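Lmo0181 protein (Listeria monocytogenes serovar 1/2a, PDB 5F7V) binds the cyclic glucan cycloalternan as the substrate-binding lipoprotein of an ABC transporter, and so probably delivers this sugar for uptake. Local coordinates at residues T13-Y18 with S291-A296; D30-E35 with A311-D316; A211-T216 with S380-A385. All coordinates share one frame; numbering follows the deposited sequence.

Contact 1 of 3, residues T13-Y18 with S291-A296; sequences TEITYY and SDKKEA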
ATOM      1  N   THR A  13      -6.473 -13.712  29.575  1.00 22.49           N
ATOM      2  CA  THR A  13      -6.955 -12.504  28.945  1.00 20.57           C
ATOM      3  C   THR A  13      -7.228 -12.849  27.499  1.00 18.07           C
ATOM      4  O   THR A  13      -6.370 -13.455  26.860  1.00 16.60           O
ATOM      5  CB  THR A  13      -5.890 -11.396  28.999  1.00 20.30           C
ATOM      6  OG1 THR A  13      -5.574 -11.087  30.355  1.00 22.86           O
ATOM      7  CG2 THR A  13      -6.395 -10.132  28.335  1.00 20.28           C
ATOM      8  N   GLU A  14      -8.386 -12.468  26.975  1.00 17.04           N
ATOM      9  CA  GLU A  14      -8.688 -12.636  25.568  1.00 15.73           C
ATOM     10  C   GLU A  14      -8.785 -11.251  24.935  1.00 13.91           C
ATOM     11  O   GLU A  14      -9.581 -10.415  25.377  1.00 14.78           O
ATOM     12  CB  GLU A  14      -9.997 -13.382  25.386  1.00 17.82           C
ATOM     13  CG  GLU A  14     -10.012 -14.696  26.141  1.00 20.10           C
ATOM     14  CD  GLU A  14     -10.769 -15.783  25.399  1.00 21.90           C
ATOM     15  OE1 GLU A  14     -11.128 -15.568  24.211  1.00 22.81           O
ATOM     16  OE2 GLU A  14     -10.995 -16.844  26.033  1.00 24.83           O
ATOM     17  N   ILE A  15      -7.968 -11.018  23.918  1.00 11.58           N
ATOM     18  CA  ILE A  15      -8.027  -9.745  23.210  1.00 10.64           C
ATOM     19  C   ILE A  15      -8.607  -9.961  21.820  1.00  9.78           C
ATOM     20  O   ILE A  15      -8.512 -11.040  21.234  1.00  9.32           O
ATOM     21  CB  ILE A  15      -6.649  -9.036  23.098  1.00  9.97           C
ATOM     22  CG1 ILE A  15      -5.655  -9.849  22.244  1.00  9.33           C
ATOM     23  CG2 ILE A  15      -6.125  -8.687  24.485  1.00 10.84           C
ATOM     24  CD1 ILE A  15      -4.371  -9.109  21.897  1.00  8.89           C
ATOM     25  N   THR A  16      -9.188  -8.913  21.267  1.00  9.38           N
ATOM     26  CA  THR A  16      -9.586  -8.877  19.863  1.00  9.01           C
ATOM     27  C   THR A  16      -8.567  -8.112  19.035  1.00  7.92           C
ATOM     28  O   THR A  16      -8.067  -7.082  19.482  1.00  7.78           O
ATOM     29  CB  THR A  16     -10.978  -8.249  19.719  1.00  9.89           C
ATOM     30  OG1 THR A  16     -10.992  -6.970  20.371  1.00 10.43           O
ATOM     31  CG2 THR A  16     -12.026  -9.124  20.397  1.00 11.10           C
ATOM     32  N   TYR A  17      -8.301  -8.614  17.839  1.00  7.37           N
ATOM     33  CA  TYR A  17      -7.409  -7.989  16.844  1.00  6.78           C
ATOM     34  C   TYR A  17      -8.160  -7.911  15.541  1.00  7.11           C
ATOM     35  O   TYR A  17      -8.603  -8.935  15.052  1.00  7.60           O
ATOM     36  CB  TYR A  17      -6.100  -8.779  16.698  1.00  6.36           C
ATOM     37  CG  TYR A  17      -5.197  -8.250  15.586  1.00  5.90           C
ATOM     38  CD1 TYR A  17      -4.875  -6.896  15.524  1.00  5.78           C
ATOM     39  CD2 TYR A  17      -4.690  -9.105  14.610  1.00  5.87           C
ATOM     40  CE1 TYR A  17      -4.067  -6.403  14.529  1.00  5.62           C
ATOM     41  CE2 TYR A  17      -3.852  -8.620  13.629  1.00  5.70           C
ATOM     42  CZ  TYR A  17      -3.568  -7.278  13.586  1.00  5.52           C
ATOM     43  OH  TYR A  17      -2.785  -6.735  12.574  1.00  5.68           O
ATOM     44  N   TYR A  18      -8.355  -6.695  15.043  1.00  7.31           N
ATOM     45  CA  TYR A  18      -9.088  -6.418  13.798  1.00  7.95           C
ATOM     46  C   TYR A  18      -8.032  -6.078  12.764  1.00  7.04           C
ATOM     47  O   TYR A  18      -7.117  -5.290  13.057  1.00  6.67           O
ATOM     48  CB  TYR A  18     -10.008  -5.262  14.099  1.00  9.46           C
ATOM     49  CG  TYR A  18     -11.266  -4.984  13.351  1.00 11.64           C
ATOM     50  CD1 TYR A  18     -12.503  -5.485  13.730  1.00 13.10           C
ATOM     51  CD2 TYR A  18     -11.224  -4.097  12.286  1.00 12.12           C
ATOM     52  CE1 TYR A  18     -13.652  -5.157  13.039  1.00 14.75           C
ATOM     53  CE2 TYR A  18     -12.345  -3.754  11.562  1.00 13.68           C
ATOM     54  CZ  TYR A  18     -13.570  -4.280  11.940  1.00 14.91           C
ATOM     55  OH  TYR A  18     -14.619  -3.856  11.142  1.00 17.91           O
ATOM     56  N   SER A 291      -9.626   0.316  25.739  1.00 12.78           N
ATOM     57  CA  SER A 291      -9.463  -1.077  26.133  1.00 12.50           C
ATOM     58  C   SER A 291      -9.060  -1.224  27.596  1.00 12.96           C
ATOM     59  O   SER A 291      -8.260  -0.444  28.095  1.00 12.40           O
ATOM     60  CB  SER A 291      -8.412  -1.742  25.253  1.00 11.62           C
ATOM     61  OG  SER A 291      -8.137  -3.068  25.707  1.00 11.43           O
ATOM     62  N   ASP A 292      -9.640  -2.245  28.230  1.00 14.12           N
ATOM     63  CA  ASP A 292      -9.283  -2.697  29.563  1.00 15.06           C
ATOM     64  C   ASP A 292      -8.124  -3.702  29.561  1.00 13.90           C
ATOM     65  O   ASP A 292      -7.770  -4.231  30.623  1.00 14.18           O
ATOM     66  CB  ASP A 292     -10.458  -3.430  30.252  1.00 17.49           C
ATOM     67  CG  ASP A 292     -11.701  -2.587  30.449  1.00 19.97           C
ATOM     68  OD1 ASP A 292     -11.589  -1.362  30.736  1.00 22.33           O
ATOM     69  OD2 ASP A 292     -12.806  -3.195  30.367  1.00 22.41           O
ATOM     70  N   LYS A 293      -7.559  -3.954  28.380  1.00 12.21           N
ATOM     71  CA  LYS A 293      -6.588  -5.028  28.187  1.00 11.49           C
ATOM     72  C   LYS A 293      -5.384  -4.472  27.420  1.00 10.18           C
ATOM     73  O   LYS A 293      -4.832  -5.145  26.551  1.00  9.35           O
ATOM     74  CB  LYS A 293      -7.247  -6.160  27.402  1.00 11.88           C
ATOM     75  CG  LYS A 293      -8.467  -6.767  28.058  1.00 13.12           C
ATOM     76  CD  LYS A 293      -9.182  -7.730  27.134  1.00 13.64           C
ATOM     77  CE  LYS A 293     -10.593  -7.943  27.653  1.00 14.86           C
ATOM     78  NZ  LYS A 293     -11.404  -8.774  26.758  1.00 15.75           N
ATOM     79  N   LYS A 294      -4.953  -3.270  27.785  1.00  9.85           N
ATOM     80  CA  LYS A 294      -3.932  -2.617  26.987  1.00  9.16           C
ATOM     81  C   LYS A 294      -2.580  -3.311  27.100  1.00  8.90           C
ATOM     82  O   LYS A 294      -1.875  -3.387  26.102  1.00  8.15           O
ATOM     83  CB  LYS A 294      -3.761  -1.162  27.375  1.00  9.52           C
ATOM     84  CG  LYS A 294      -5.002  -0.321  27.151  1.00  9.91           C
ATOM     85  CD  LYS A 294      -4.632   1.147  27.323  1.00 10.49           C
ATOM     86  CE  LYS A 294      -5.736   2.116  26.973  1.00 10.96           C
ATOM     87  NZ  LYS A 294      -6.816   2.008  27.971  1.00 11.70           N
ATOM     88  N   GLU A 295      -2.205  -3.866  28.241  1.00  9.41           N
ATOM     89  CA  GLU A 295      -0.919  -4.529  28.339  1.00  9.64           C
ATOM     90  C   GLU A 295      -0.878  -5.727  27.398  1.00  8.79           C
ATOM     91  O   GLU A 295       0.099  -5.893  26.662  1.00  8.29           O
ATOM     92  CB  GLU A 295      -0.650  -4.955  29.791  1.00 11.14           C
ATOM     93  CG  GLU A 295       0.710  -5.605  30.024  1.00 12.36           C
ATOM     94  CD  GLU A 295       1.913  -4.774  29.616  1.00 13.11           C
ATOM     95  OE1 GLU A 295       1.845  -3.518  29.693  1.00 13.98           O
ATOM     96  OE2 GLU A 295       2.953  -5.390  29.204  1.00 14.77           O
ATOM     97  N   ALA A 296      -1.926  -6.543  27.428  1.00  8.53           N
ATOM     98  CA  ALA A 296      -1.979  -7.715  26.557  1.00  8.16           C
ATOM     99  C   ALA A 296      -2.005  -7.323  25.084  1.00  7.25           C
ATOM    100  O   ALA A 296      -1.359  -7.938  24.250  1.00  6.96           O
ATOM    101  CB  ALA A 296      -3.194  -8.560  26.887  1.00  8.67           C
TER
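Residues 13-18 of the strand 13-19 pass alongside the start of the helix 294-306. Lys293 holds the N-cap position of that helix and lies closest to the strand: its CA is 7.0 Å from the CA of Ile15. Entering the helix, the chain makes an ST turn, in which Ser291 OG accepts from Lys293 N at 2.9 Å. Ser291 OG is also hydrogen-bonded to Asp70 OD1, so the turn is tied to the loop before the strand 71-75.

Thr13 and Ile15 sit on the strand side that faces the helix. Thr13 has CG2 anti to its backbone N, and this methyl lies 3.8 Å from Ala296 CB. Ile15 CG2 also comes within 3.8 Å of Ala296 CB, so two methyls of alternate strand residues meet one helix methyl. The Lys293 side chain slides past both residues in the opposite sense, with its CB near Ile15 CG2 and its CD 3.9 Å from Thr13 CG2. Beyond CG the lysine is extended. This carries the ammonium to the backbone of Glu14, whose CB points away from the helix and whose OE1 is hydrogen-bonded to Asn46 ND2. Lys293 NZ donates to Glu14 O at 2.8 Å, with a C=O...N angle of 171°, nearly along the carbonyl axis. The aliphatic part of the lysine thus packs on the strand while its charge ends at a main-chain oxygen.

The strand is the first of the chain and pairs in parallel with the strands 43-49 and 71-75. A helix laid on such a sheet is the alpha/beta arrangement of a periplasmic-binding-protein lobe.

Contact 2 of 3, residues D30-E35 with A311-D316; sequences DEMVKE and AKIRID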
ATOM      1  N   ASP A  30      -2.232 -16.767  11.028  1.00 12.53           N
ATOM      2  CA  ASP A  30      -2.580 -17.843  11.966  1.00 13.38           C
ATOM      3  C   ASP A  30      -1.336 -18.430  12.655  1.00 12.85           C
ATOM      4  O   ASP A  30      -1.367 -18.677  13.870  1.00 12.13           O
ATOM      5  CB  ASP A  30      -3.395 -18.944  11.301  1.00 15.93           C
ATOM      6  CG  ASP A  30      -4.802 -18.501  10.845  1.00 17.19           C
ATOM      7  OD1 ASP A  30      -5.215 -17.386  11.201  1.00 18.72           O
ATOM      8  OD2 ASP A  30      -5.501 -19.262  10.133  1.00 20.78           O
ATOM      9  N   GLU A  31      -0.257 -18.625  11.908  1.00 12.69           N
ATOM     10  CA  GLU A  31       0.980 -19.119  12.486  1.00 12.86           C
ATOM     11  C   GLU A  31       1.573 -18.112  13.459  1.00 11.31           C
ATOM     12  O   GLU A  31       2.033 -18.511  14.516  1.00 10.99           O
ATOM     13  CB  GLU A  31       1.987 -19.440  11.395  1.00 14.30           C
ATOM     14  CG  GLU A  31       3.085 -20.335  11.917  1.00 15.79           C
ATOM     15  CD  GLU A  31       4.119 -20.682  10.869  1.00 17.77           C
ATOM     16  OE1 GLU A  31       3.908 -20.394   9.663  1.00 19.02           O
ATOM     17  OE2 GLU A  31       5.136 -21.261  11.328  1.00 19.36           O
ATOM     18  N   MET A  32       1.528 -16.819  13.145  1.00 10.19           N
ATOM     19  CA  MET A  32       1.977 -15.816  14.105  1.00  9.26           C
ATOM     20  C   MET A  32       1.167 -15.839  15.403  1.00  8.67           C
ATOM     21  O   MET A  32       1.747 -15.777  16.478  1.00  8.29           O
ATOM     22  CB  MET A  32       1.894 -14.437  13.486  1.00  8.78           C
ATOM     23  CG  MET A  32       2.890 -14.247  12.360  1.00  9.36           C
ATOM     24  SD  MET A  32       2.695 -12.598  11.684  1.00  8.84           S
ATOM     25  CE  MET A  32       3.806 -12.656  10.291  1.00  9.95           C
ATOM     26  N   VAL A  33      -0.149 -15.969  15.288  1.00  8.55           N
ATOM     27  CA  VAL A  33      -1.001 -16.040  16.484  1.00  8.38           C
ATOM     28  C   VAL A  33      -0.649 -17.283  17.316  1.00  8.79           C
ATOM     29  O   VAL A  33      -0.536 -17.185  18.553  1.00  8.65           O
ATOM     30  CB  VAL A  33      -2.506 -15.952  16.142  1.00  8.61           C
ATOM     31  CG1 VAL A  33      -3.413 -16.279  17.321  1.00  8.92           C
ATOM     32  CG2 VAL A  33      -2.784 -14.563  15.565  1.00  8.10           C
ATOM     33  N   LYS A  34      -0.480 -18.429  16.671  1.00  9.51           N
ATOM     34  CA  LYS A  34      -0.097 -19.639  17.375  1.00 10.25           C
ATOM     35  C   LYS A  34       1.215 -19.451  18.141  1.00  9.89           C
ATOM     36  O   LYS A  34       1.357 -19.904  19.270  1.00  9.87           O
ATOM     37  CB  LYS A  34       0.035 -20.801  16.390  1.00 11.68           C
ATOM     38  CG  LYS A  34       0.589 -22.123  16.932  1.00 13.17           C
ATOM     39  CD  LYS A  34       0.840 -23.204  15.892  1.00 15.04           C
ATOM     40  CE  LYS A  34       1.960 -22.857  14.907  1.00 15.77           C
ATOM     41  NZ  LYS A  34       2.106 -23.937  13.924  1.00 17.96           N
ATOM     42  N   GLU A  35       2.197 -18.851  17.486  1.00  9.56           N
ATOM     43  CA  GLU A  35       3.501 -18.629  18.118  1.00  9.77           C
ATOM     44  C   GLU A  35       3.396 -17.617  19.282  1.00  8.93           C
ATOM     45  O   GLU A  35       3.967 -17.820  20.356  1.00  9.19           O
ATOM     46  CB  GLU A  35       4.524 -18.183  17.074  1.00 10.30           C
ATOM     47  CG  GLU A  35       4.846 -19.302  16.095  1.00 11.50           C
ATOM     48  CD  GLU A  35       5.586 -20.463  16.703  1.00 12.75           C
ATOM     49  OE1 GLU A  35       6.392 -20.231  17.621  1.00 12.92           O
ATOM     50  OE2 GLU A  35       5.434 -21.628  16.247  1.00 14.10           O
ATOM     51  N   ALA A 311       8.821 -12.463  12.273  1.00  8.18           N
ATOM     52  CA  ALA A 311       9.516 -11.924  11.101  1.00  8.02           C
ATOM     53  C   ALA A 311       9.864 -13.071  10.167  1.00  8.64           C
ATOM     54  O   ALA A 311       9.706 -12.922   8.974  1.00  8.46           O
ATOM     55  CB  ALA A 311      10.749 -11.121  11.485  1.00  8.24           C
ATOM     56  N   LYS A 312      10.301 -14.196  10.720  1.00  9.47           N
ATOM     57  CA  LYS A 312      10.638 -15.340   9.864  1.00 10.25           C
ATOM     58  C   LYS A 312       9.410 -15.906   9.160  1.00  9.90           C
ATOM     59  O   LYS A 312       9.525 -16.310   7.992  1.00 10.04           O
ATOM     60  CB  LYS A 312      11.275 -16.437  10.698  1.00 11.66           C
ATOM     61  CG  LYS A 312      12.672 -16.056  11.132  1.00 12.41           C
ATOM     62  CD  LYS A 312      13.145 -16.942  12.263  1.00 13.98           C
ATOM     63  CE  LYS A 312      14.637 -16.797  12.496  1.00 15.25           C
ATOM     64  NZ  LYS A 312      15.047 -17.512  13.731  1.00 16.78           N
ATOM     65  N   ILE A 313       8.262 -15.941   9.832  1.00  9.46           N
ATOM     66  CA  ILE A 313       7.015 -16.364   9.206  1.00  9.38           C
ATOM     67  C   ILE A 313       6.638 -15.426   8.063  1.00  8.66           C
ATOM     68  O   ILE A 313       6.248 -15.880   6.996  1.00  8.93           O
ATOM     69  CB  ILE A 313       5.882 -16.460  10.238  1.00  9.35           C
ATOM     70  CG1 ILE A 313       6.111 -17.601  11.242  1.00 10.35           C
ATOM     71  CG2 ILE A 313       4.524 -16.629   9.572  1.00  9.38           C
ATOM     72  CD1 ILE A 313       5.272 -17.429  12.495  1.00 10.30           C
ATOM     73  N   ARG A 314       6.757 -14.132   8.331  1.00  7.79           N
ATOM     74  CA  ARG A 314       6.416 -13.127   7.353  1.00  7.31           C
ATOM     75  C   ARG A 314       7.256 -13.304   6.090  1.00  7.78           C
ATOM     76  O   ARG A 314       6.733 -13.245   4.992  1.00  7.93           O
ATOM     77  CB  ARG A 314       6.626 -11.756   7.989  1.00  6.62           C
ATOM     78  CG  ARG A 314       6.178 -10.670   7.055  1.00  6.21           C
ATOM     79  CD  ARG A 314       6.098  -9.327   7.722  1.00  5.69           C
ATOM     80  NE  ARG A 314       5.039  -9.206   8.707  1.00  5.43           N
ATOM     81  CZ  ARG A 314       3.782  -8.873   8.444  1.00  5.32           C
ATOM     82  NH1 ARG A 314       2.968  -8.735   9.473  1.00  5.18           N
ATOM     83  NH2 ARG A 314       3.362  -8.642   7.206  1.00  5.48           N
ATOM     84  N   ILE A 315       8.565 -13.412   6.279  1.00  8.24           N
ATOM     85  CA  ILE A 315       9.500 -13.624   5.195  1.00  8.92           C
ATOM     86  C   ILE A 315       9.168 -14.891   4.416  1.00  9.98           C
ATOM     87  O   ILE A 315       9.106 -14.880   3.178  1.00 10.28           O
ATOM     88  CB  ILE A 315      10.954 -13.605   5.723  1.00  9.26           C
ATOM     89  CG1 ILE A 315      11.408 -12.222   6.199  1.00  8.71           C
ATOM     90  CG2 ILE A 315      11.918 -14.207   4.697  1.00 10.04           C
ATOM     91  CD1 ILE A 315      11.690 -11.192   5.121  1.00  8.53           C
ATOM     92  N   ASP A 316       8.952 -15.971   5.144  1.00 11.03           N
ATOM     93  CA  ASP A 316       8.640 -17.230   4.465  1.00 12.66           C
ATOM     94  C   ASP A 316       7.403 -17.178   3.581  1.00 12.36           C
ATOM     95  O   ASP A 316       7.339 -17.873   2.564  1.00 13.47           O
ATOM     96  CB  ASP A 316       8.450 -18.361   5.485  1.00 14.22           C
ATOM     97  CG  ASP A 316       8.422 -19.704   4.814  1.00 16.48           C
ATOM     98  OD1 ASP A 316       9.374 -20.032   4.074  1.00 17.90           O
ATOM     99  OD2 ASP A 316       7.414 -20.411   5.013  1.00 19.02           O
TER
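Two helices of the alpha/beta periplasmic-binding-protein fold lie side by side here, through segments 30-35 and 311-316 of the helices 27-39 and 308-316. The segments run antiparallel at 166°, with axes 9.8 Å apart at closest approach. Ile313, Met32 and Glu31 bury the most surface in the contact.

Ile313 is the central side chain. Its CB points at the other helix, CG1 stands anti to the carbonyl carbon and chi2 is extended (162°), so that CD1 reaches in between Glu31, Met32 and Glu35. Glu31 extends across the isoleucine at an oblique angle. Its CG is 3.7 Å from Ile313 CD1, and its CD is equally close to Ile313 CG1. The methylenes and carboxylate carbon of Glu31 therefore cover one side of the isoleucine. Glu35 CG, set by chi1 anti to the carbonyl carbon, lies 4.1 Å from Ile313 CD1; the bend at chi2 (-68°) turns only the carboxylate.

Met32 slides past Ile313 in the opposite direction, its CG 4.0 Å from both CD1 and CG2 of the isoleucine. Its chain is extended beyond CG, which takes the methyl on to Arg314. Met32 also touches Met304 of the helix 294-306.

Arg314 leaves its helix with CG anti to the backbone N and then bends at chi3. Its NH1 forms a salt bridge with Glu125 OE2; NH2 donates to the backbone O of Trp319, and the guanidinium makes a cation-pi contact with the same residue. The side chain lies about 8 Å from a bound glucose unit. Met32 CE rests 3.7 Å from Arg314 CB and approaches the guanidinium obliquely.

Contact 3 of 3, residues A211-T216 with S380-A385; sequences ALTHLT and STPEKA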
ATOM      1  N   ALA A 211       0.795  14.334 -15.924  1.00  3.77           N
ATOM      2  CA  ALA A 211       0.924  13.032 -15.255  1.00  3.60           C
ATOM      3  C   ALA A 211      -0.376  12.253 -15.277  1.00  3.56           C
ATOM      4  O   ALA A 211      -0.404  11.050 -15.545  1.00  3.48           O
ATOM      5  CB  ALA A 211       1.429  13.177 -13.825  1.00  3.55           C
ATOM      6  N   LEU A 212      -1.471  12.943 -14.954  1.00  3.66           N
ATOM      7  CA  LEU A 212      -2.775  12.273 -15.005  1.00  3.68           C
ATOM      8  C   LEU A 212      -3.161  11.876 -16.402  1.00  3.74           C
ATOM      9  O   LEU A 212      -3.681  10.767 -16.575  1.00  3.71           O
ATOM     10  CB  LEU A 212      -3.845  13.159 -14.392  1.00  3.81           C
ATOM     11  CG  LEU A 212      -5.282  12.564 -14.342  1.00  3.88           C
ATOM     12  CD1 LEU A 212      -5.339  11.317 -13.515  1.00  3.75           C
ATOM     13  CD2 LEU A 212      -6.220  13.592 -13.750  1.00  4.04           C
ATOM     14  N   THR A 213      -2.886  12.751 -17.357  1.00  3.86           N
ATOM     15  CA  THR A 213      -3.154  12.440 -18.751  1.00  3.96           C
ATOM     16  C   THR A 213      -2.357  11.236 -19.219  1.00  3.83           C
ATOM     17  O   THR A 213      -2.888  10.394 -19.995  1.00  3.87           O
ATOM     18  CB  THR A 213      -2.905  13.674 -19.630  1.00  4.14           C
ATOM     19  OG1 THR A 213      -3.713  14.746 -19.132  1.00  4.28           O
ATOM     20  CG2 THR A 213      -3.226  13.400 -21.117  1.00  4.28           C
ATOM     21  N   HIS A 214      -1.132  11.072 -18.745  1.00  3.77           N
ATOM     22  CA  HIS A 214      -0.339   9.896 -19.054  1.00  3.96           C
ATOM     23  C   HIS A 214      -1.099   8.634 -18.626  1.00  3.88           C
ATOM     24  O   HIS A 214      -1.138   7.652 -19.373  1.00  4.19           O
ATOM     25  CB  HIS A 214       1.040  10.074 -18.405  1.00  4.10           C
ATOM     26  CG  HIS A 214       1.673   8.806 -17.934  1.00  4.24           C
ATOM     27  ND1 HIS A 214       2.274   7.841 -18.737  1.00  4.53           N
ATOM     28  CD2 HIS A 214       1.837   8.403 -16.655  1.00  4.44           C
ATOM     29  CE1 HIS A 214       2.740   6.891 -17.951  1.00  4.41           C
ATOM     30  NE2 HIS A 214       2.497   7.213 -16.704  1.00  4.54           N
ATOM     31  N   LEU A 215      -1.674   8.629 -17.425  1.00  3.83           N
ATOM     32  CA  LEU A 215      -2.479   7.483 -16.950  1.00  3.84           C
ATOM     33  C   LEU A 215      -3.792   7.329 -17.719  1.00  3.97           C
ATOM     34  O   LEU A 215      -4.131   6.232 -18.182  1.00  4.00           O
ATOM     35  CB  LEU A 215      -2.797   7.582 -15.465  1.00  3.84           C
ATOM     36  CG  LEU A 215      -1.559   7.596 -14.552  1.00  3.80           C
ATOM     37  CD1 LEU A 215      -2.018   7.858 -13.132  1.00  3.92           C
ATOM     38  CD2 LEU A 215      -0.740   6.328 -14.663  1.00  3.79           C
ATOM     39  N   THR A 216      -4.558   8.411 -17.875  1.00  4.04           N
ATOM     40  CA  THR A 216      -5.906   8.233 -18.434  1.00  4.24           C
ATOM     41  C   THR A 216      -5.868   7.947 -19.920  1.00  4.57           C
ATOM     42  O   THR A 216      -6.726   7.181 -20.397  1.00  4.52           O
ATOM     43  CB  THR A 216      -6.807   9.421 -18.105  1.00  4.30           C
ATOM     44  OG1 THR A 216      -6.273  10.607 -18.675  1.00  4.36           O
ATOM     45  CG2 THR A 216      -6.969   9.629 -16.605  1.00  4.20           C
ATOM     46  N   SER A 380     -15.455  13.099 -18.215  1.00  5.94           N
ATOM     47  CA  SER A 380     -14.711  14.265 -17.790  1.00  5.54           C
ATOM     48  C   SER A 380     -13.343  14.257 -18.464  1.00  5.15           C
ATOM     49  O   SER A 380     -13.082  13.416 -19.338  1.00  5.25           O
ATOM     50  CB  SER A 380     -14.619  14.242 -16.270  1.00  5.42           C
ATOM     51  OG  SER A 380     -14.030  15.423 -15.766  1.00  5.34           O
ATOM     52  N   THR A 381     -12.479  15.174 -18.043  1.00  4.80           N
ATOM     53  CA  THR A 381     -11.131  15.309 -18.572  1.00  4.70           C
ATOM     54  C   THR A 381     -10.124  15.468 -17.441  1.00  4.42           C
ATOM     55  O   THR A 381     -10.516  15.839 -16.340  1.00  4.26           O
ATOM     56  CB  THR A 381     -10.950  16.483 -19.521  1.00  4.89           C
ATOM     57  OG1 THR A 381     -11.018  17.666 -18.712  1.00  4.76           O
ATOM     58  CG2 THR A 381     -11.960  16.528 -20.617  1.00  5.20           C
ATOM     59  N   PRO A 382      -8.823  15.184 -17.702  1.00  4.34           N
ATOM     60  CA  PRO A 382      -7.842  15.331 -16.628  1.00  4.25           C
ATOM     61  C   PRO A 382      -7.833  16.709 -16.008  1.00  4.37           C
ATOM     62  O   PRO A 382      -7.811  16.799 -14.768  1.00  4.04           O
ATOM     63  CB  PRO A 382      -6.516  14.935 -17.311  1.00  4.27           C
ATOM     64  CG  PRO A 382      -6.915  13.977 -18.386  1.00  4.38           C
ATOM     65  CD  PRO A 382      -8.218  14.546 -18.890  1.00  4.50           C
ATOM     66  N   GLU A 383      -7.914  17.772 -16.819  1.00  4.81           N
ATOM     67  CA  GLU A 383      -7.865  19.109 -16.232  1.00  5.55           C
ATOM     68  C   GLU A 383      -9.091  19.333 -15.346  1.00  4.93           C
ATOM     69  O   GLU A 383      -8.983  19.919 -14.292  1.00  4.77           O
ATOM     70  CB  GLU A 383      -7.766  20.196 -17.304  1.00  6.89           C
ATOM     71  CG  GLU A 383      -7.969  21.606 -16.792  1.00  8.60           C
ATOM     72  CD  GLU A 383      -7.118  22.050 -15.650  1.00 10.57           C
ATOM     73  OE1 GLU A 383      -7.583  22.862 -14.814  1.00 12.99           O
ATOM     74  OE2 GLU A 383      -5.964  21.565 -15.633  1.00 13.27           O
ATOM     75  N   LYS A 384     -10.279  18.913 -15.777  1.00  4.48           N
ATOM     76  CA  LYS A 384     -11.464  19.155 -14.950  1.00  4.34           C
ATOM     77  C   LYS A 384     -11.389  18.342 -13.665  1.00  4.10           C
ATOM     78  O   LYS A 384     -11.740  18.831 -12.582  1.00  4.15           O
ATOM     79  CB  LYS A 384     -12.749  18.825 -15.701  1.00  4.47           C
ATOM     80  CG  LYS A 384     -13.058  19.868 -16.772  1.00  4.70           C
ATOM     81  CD  LYS A 384     -14.413  19.604 -17.427  1.00  4.90           C
ATOM     82  CE  LYS A 384     -14.440  18.308 -18.212  1.00  4.85           C
ATOM     83  NZ  LYS A 384     -15.675  18.228 -19.026  1.00  5.12           N
ATOM     84  N   ALA A 385     -10.920  17.115 -13.735  1.00  3.95           N
ATOM     85  CA  ALA A 385     -10.790  16.298 -12.561  1.00  3.83           C
ATOM     86  C   ALA A 385      -9.865  16.925 -11.523  1.00  3.77           C
ATOM     87  O   ALA A 385     -10.172  16.885 -10.336  1.00  3.78           O
ATOM     88  CB  ALA A 385     -10.287  14.906 -12.920  1.00  3.72           C
TER
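Residues 211-216 of the helix 206-220 meet the first turn of the helix that begins at Pro382. The backbones come close: the CA atoms of Thr213 and Pro382 are 5.9 Å apart.

The apolar part of the contact is made by Leu212 and Pro382. Leu212 has CG anti to its backbone N (chi1 -179°), which directs the branch at the proline. Its CD2 lies 3.8 Å from Pro382 CB and 3.7 Å from Pro382 O. It also touches Pro382 CA, and the two side chains cross obliquely. The same CD2 reaches on to Ala385 CB, one turn further, at a looser 4.4 Å.

The second group is oxygen against carbon. Two threonine hydroxyls meet the proline ring. Thr213 OG1 is 3.3 Å from Pro382 CB and nearly as close to CG, the two side chains crossing at about a right angle. Thr216 OG1, one turn on, is 3.4 Å from Pro382 CG. These are close van der Waals contacts, and the hydroxyls and the leucine methyl approach the ring from different directions. The Thr213 hydroxyl has its hydrogen bond inside its own helix, with Val209 O.

Hydrogen bonding shapes the second helix. Thr381 is its N-cap, and Thr381 OG1 accepts from Lys384 N at 3.3 Å, a fairly straight bond with an N-H...O angle of 166°. The proline follows as the first helical residue, a place where its missing N-H costs nothing.

Other elements surround the joint. Leu212 also packs on Phe182 of the helix 179-187 and on Phe372 of the helix 361-376, while Thr216 and Ala385 both touch Val375 of that last helix. The contact thus joins the helix 206-220 to the C-terminal helix 382-397, beside the helix 361-376.

How the contacts relate
Contacts 1 and 2 lie on the same side of the chain's centre, with their own centres 20 Å apart. They draw on consecutive elements: strand 13-19 leads to helix 27-39, and helix 294-306 leads to helix 308-316. Contact 3 lies on the opposite side, its centre about 46 Å from that of contact 1 and 42 Å from that of contact 2. Contact 1 is partly buried, and a lysine-to-carbonyl bond supplements its methyl packing. Contacts 2 and 3 are buried and join helix to helix by van der Waals packing alone. Contact 2 sets an isoleucine among the longer chains of Glu31 and Met32, contact 3 uses a rigid proline ring at a helix start.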